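Local coordinates for ATP-dependent Clp protease adapter protein ClpS 2 (Agrobacterium fabrum, PDB 4YKA), which serves as a ClpS-family adaptor that binds the N-terminal domain of the chaperone ClpA, recognises substrates bearing N-degrons and modulates the specificity of ClpAP-mediated degradation, at the L-tyrosinamide site. Numbering follows the deposited sequence.

The L-tyrosinamide site. Residues 28-36, 39, 58, 61-62, 95. With TYC (L-tyrosinamide), chain B.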
# COMPACT_ATOMS: atom_id res chain seq x y z
N LEU A 28 -1.91 3.52 0.69
CA LEU A 28 -2.55 2.36 1.28
C LEU A 28 -3.87 2.80 1.89
O LEU A 28 -3.88 3.67 2.76
CB LEU A 28 -1.66 1.70 2.34
CG LEU A 28 -2.33 0.67 3.26
CD1 LEU A 28 -2.63 -0.61 2.51
CD2 LEU A 28 -1.47 0.38 4.47
N LEU A 29 -4.98 2.22 1.44
CA LEU A 29 -6.29 2.55 1.98
C LEU A 29 -6.73 1.53 3.02
O LEU A 29 -6.17 0.43 3.08
CB LEU A 29 -7.34 2.63 0.87
CG LEU A 29 -6.99 3.44 -0.37
CD1 LEU A 29 -8.20 3.47 -1.28
CD2 LEU A 29 -6.55 4.85 -0.02
N ASN A 30 -7.73 1.88 3.81
CA ASN A 30 -8.23 1.01 4.86
C ASN A 30 -9.49 0.25 4.45
O ASN A 30 -10.26 0.71 3.60
CB ASN A 30 -8.51 1.81 6.13
CG ASN A 30 -9.04 0.95 7.26
OD1 ASN A 30 -8.32 0.12 7.81
ND2 ASN A 30 -10.30 1.15 7.62
N ASP A 31 -9.69 -0.91 5.05
CA ASP A 31 -10.93 -1.66 4.91
C ASP A 31 -11.11 -2.51 6.16
O ASP A 31 -10.18 -2.67 6.95
CB ASP A 31 -10.92 -2.53 3.65
CG ASP A 31 -9.86 -3.61 3.68
OD1 ASP A 31 -10.12 -4.68 4.26
OD2 ASP A 31 -8.77 -3.39 3.11
N ASP A 32 -12.31 -3.04 6.35
CA ASP A 32 -12.64 -3.78 7.57
C ASP A 32 -12.30 -5.27 7.47
O ASP A 32 -12.40 -5.99 8.47
CB ASP A 32 -14.13 -3.64 7.90
CG ASP A 32 -14.53 -2.21 8.19
OD1 ASP A 32 -13.68 -1.42 8.64
OD2 ASP A 32 -15.72 -1.87 7.96
N TYR A 33 -11.89 -5.72 6.29
CA TYR A 33 -11.80 -7.15 6.01
C TYR A 33 -10.37 -7.70 5.97
O TYR A 33 -10.09 -8.73 6.57
CB TYR A 33 -12.51 -7.45 4.69
CG TYR A 33 -13.98 -7.10 4.73
CD1 TYR A 33 -14.92 -8.05 5.09
CD2 TYR A 33 -14.42 -5.82 4.44
CE1 TYR A 33 -16.27 -7.73 5.15
CE2 TYR A 33 -15.76 -5.49 4.50
CZ TYR A 33 -16.68 -6.45 4.85
OH TYR A 33 -18.02 -6.14 4.91
N THR A 34 -9.48 -7.02 5.26
CA THR A 34 -8.10 -7.49 5.10
C THR A 34 -7.42 -7.64 6.47
O THR A 34 -7.42 -6.69 7.25
CB THR A 34 -7.27 -6.54 4.22
OG1 THR A 34 -7.93 -6.34 2.97
CG2 THR A 34 -5.88 -7.10 3.97
N PRO A 35 -6.84 -8.82 6.76
CA PRO A 35 -6.15 -9.00 8.04
C PRO A 35 -4.96 -8.06 8.22
O PRO A 35 -4.22 -7.83 7.27
CB PRO A 35 -5.67 -10.46 7.98
CG PRO A 35 -6.58 -11.12 7.02
CD PRO A 35 -6.90 -10.08 5.99
N ARG A 36 -4.79 -7.55 9.43
CA ARG A 36 -3.76 -6.57 9.72
C ARG A 36 -2.37 -7.08 9.35
O ARG A 36 -1.54 -6.33 8.83
CB ARG A 36 -3.79 -6.18 11.20
CG ARG A 36 -5.14 -5.64 11.67
CD ARG A 36 -5.19 -5.44 13.18
NE ARG A 36 -4.61 -6.56 13.91
CZ ARG A 36 -5.14 -7.78 13.97
NH1 ARG A 36 -6.28 -8.06 13.33
NH2 ARG A 36 -4.53 -8.73 14.66
N VAL A 39 -1.62 -7.24 5.44
CA VAL A 39 -1.24 -5.93 4.92
C VAL A 39 0.23 -5.69 5.19
O VAL A 39 0.94 -5.13 4.36
CB VAL A 39 -2.08 -4.81 5.56
CG1 VAL A 39 -1.62 -3.43 5.08
CG2 VAL A 39 -3.55 -5.00 5.25
N MET A 58 0.87 0.27 8.25
CA MET A 58 -0.38 -0.47 8.22
C MET A 58 -1.37 0.10 9.23
O MET A 58 -2.56 0.24 8.94
CB MET A 58 -0.13 -1.95 8.48
CG MET A 58 -1.37 -2.81 8.54
SD MET A 58 -2.14 -2.84 10.17
CE MET A 58 -0.88 -3.66 11.14
N ALA A 61 -2.89 3.59 8.27
CA ALA A 61 -4.07 3.49 7.41
C ALA A 61 -5.25 2.98 8.22
O ALA A 61 -6.38 3.44 8.03
CB ALA A 61 -3.79 2.57 6.24
N HIS A 62 -4.98 2.04 9.12
CA HIS A 62 -6.02 1.41 9.93
C HIS A 62 -6.86 2.43 10.70
O HIS A 62 -8.07 2.26 10.84
CB HIS A 62 -5.38 0.42 10.90
CG HIS A 62 -6.35 -0.23 11.83
ND1 HIS A 62 -7.27 -1.16 11.40
CD2 HIS A 62 -6.55 -0.09 13.16
CE1 HIS A 62 -7.99 -1.56 12.43
NE2 HIS A 62 -7.58 -0.93 13.51
N LEU A 95 -8.24 -5.38 -0.15
CA LEU A 95 -7.03 -4.57 0.01
C LEU A 95 -6.75 -3.77 -1.25
O LEU A 95 -6.71 -4.33 -2.35
CB LEU A 95 -5.82 -5.44 0.36
CG LEU A 95 -4.53 -4.67 0.65
CD1 LEU A 95 -4.68 -3.78 1.87
CD2 LEU A 95 -3.35 -5.62 0.82
N TYC B . -8.69 -2.64 9.37
CA TYC B . -8.28 -3.94 8.97
C TYC B . -8.75 -4.95 9.99
O TYC B . -9.20 -4.57 11.05
CB TYC B . -6.77 -4.00 8.89
CG TYC B . -6.27 -3.11 7.78
CD1 TYC B . -6.70 -3.28 6.51
CD2 TYC B . -5.28 -2.03 8.11
CE1 TYC B . -6.19 -2.38 5.42
CE2 TYC B . -4.82 -1.22 7.13
OH TYC B . -4.81 -0.56 4.71
CZ TYC B . -5.30 -1.41 5.72
NXT TYC B . -8.68 -6.34 9.71
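The phenol ring of L-tyrosinamide lies flat in the N-degron pocket of the ClpS fold. On one face Val39 from helix 36-47 sets CG2 over the ring, 3.9 Å from its centroid. The opposite face is covered by Asn30, whose CA approaches ring atom CZ at 3.9 Å and whose OD1 is also poised over the ring. At the CD2 edge, two residues of helix 51-64 meet the rim, Met58 SD from the Val39 side and His62 CB from the Asn30 side. Ala61 CB borders CE2, while Asp31 OD2 and Thr34 CB line the CD1-CE1 side. At the phenol end Leu28 CD1 and CD2 lie beside OH, which points toward Leu29 O, although this pair is modelled too close to interpret. Arg36 CG packs on TYC CB at 3.6 Å with the aliphatic stem of its side chain.

His62, Asn30 and Asp31 all accept from the amino group N. His62, CG anti to its backbone N (chi1 177°), turns the edge of its imidazole so that ND1 lies 2.9 Å from TYC N, which sits almost in the ring plane; if the ligand amine is charged, ND1 would be expected to be unprotonated. Asn30 OD1 takes a longer bond of 3.2 Å from TYC N, on a lone pair in the carbonyl plane. Asp31 O accepts from TYC N at 2.8 Å, nearly along the C=O axis (160°). Together they read a free N-terminal amine. The amide nitrogen NXT, standing in for the next peptide nitrogen of a substrate, donates to Thr34 O at 2.8 Å, fairly straight but from above the carbonyl plane.

The Asp31 carboxylate ties the loop to itself, with CG in the crowded position between backbone N and carbonyl carbon (chi1 64°). OD1 accepts Thr34 N on its syn lone pair at 2.6 Å and Tyr33 N on its anti lone pair, while Thr34 OG1 bonds both oxygens; this probably helps hold Thr34 O toward the ligand amide.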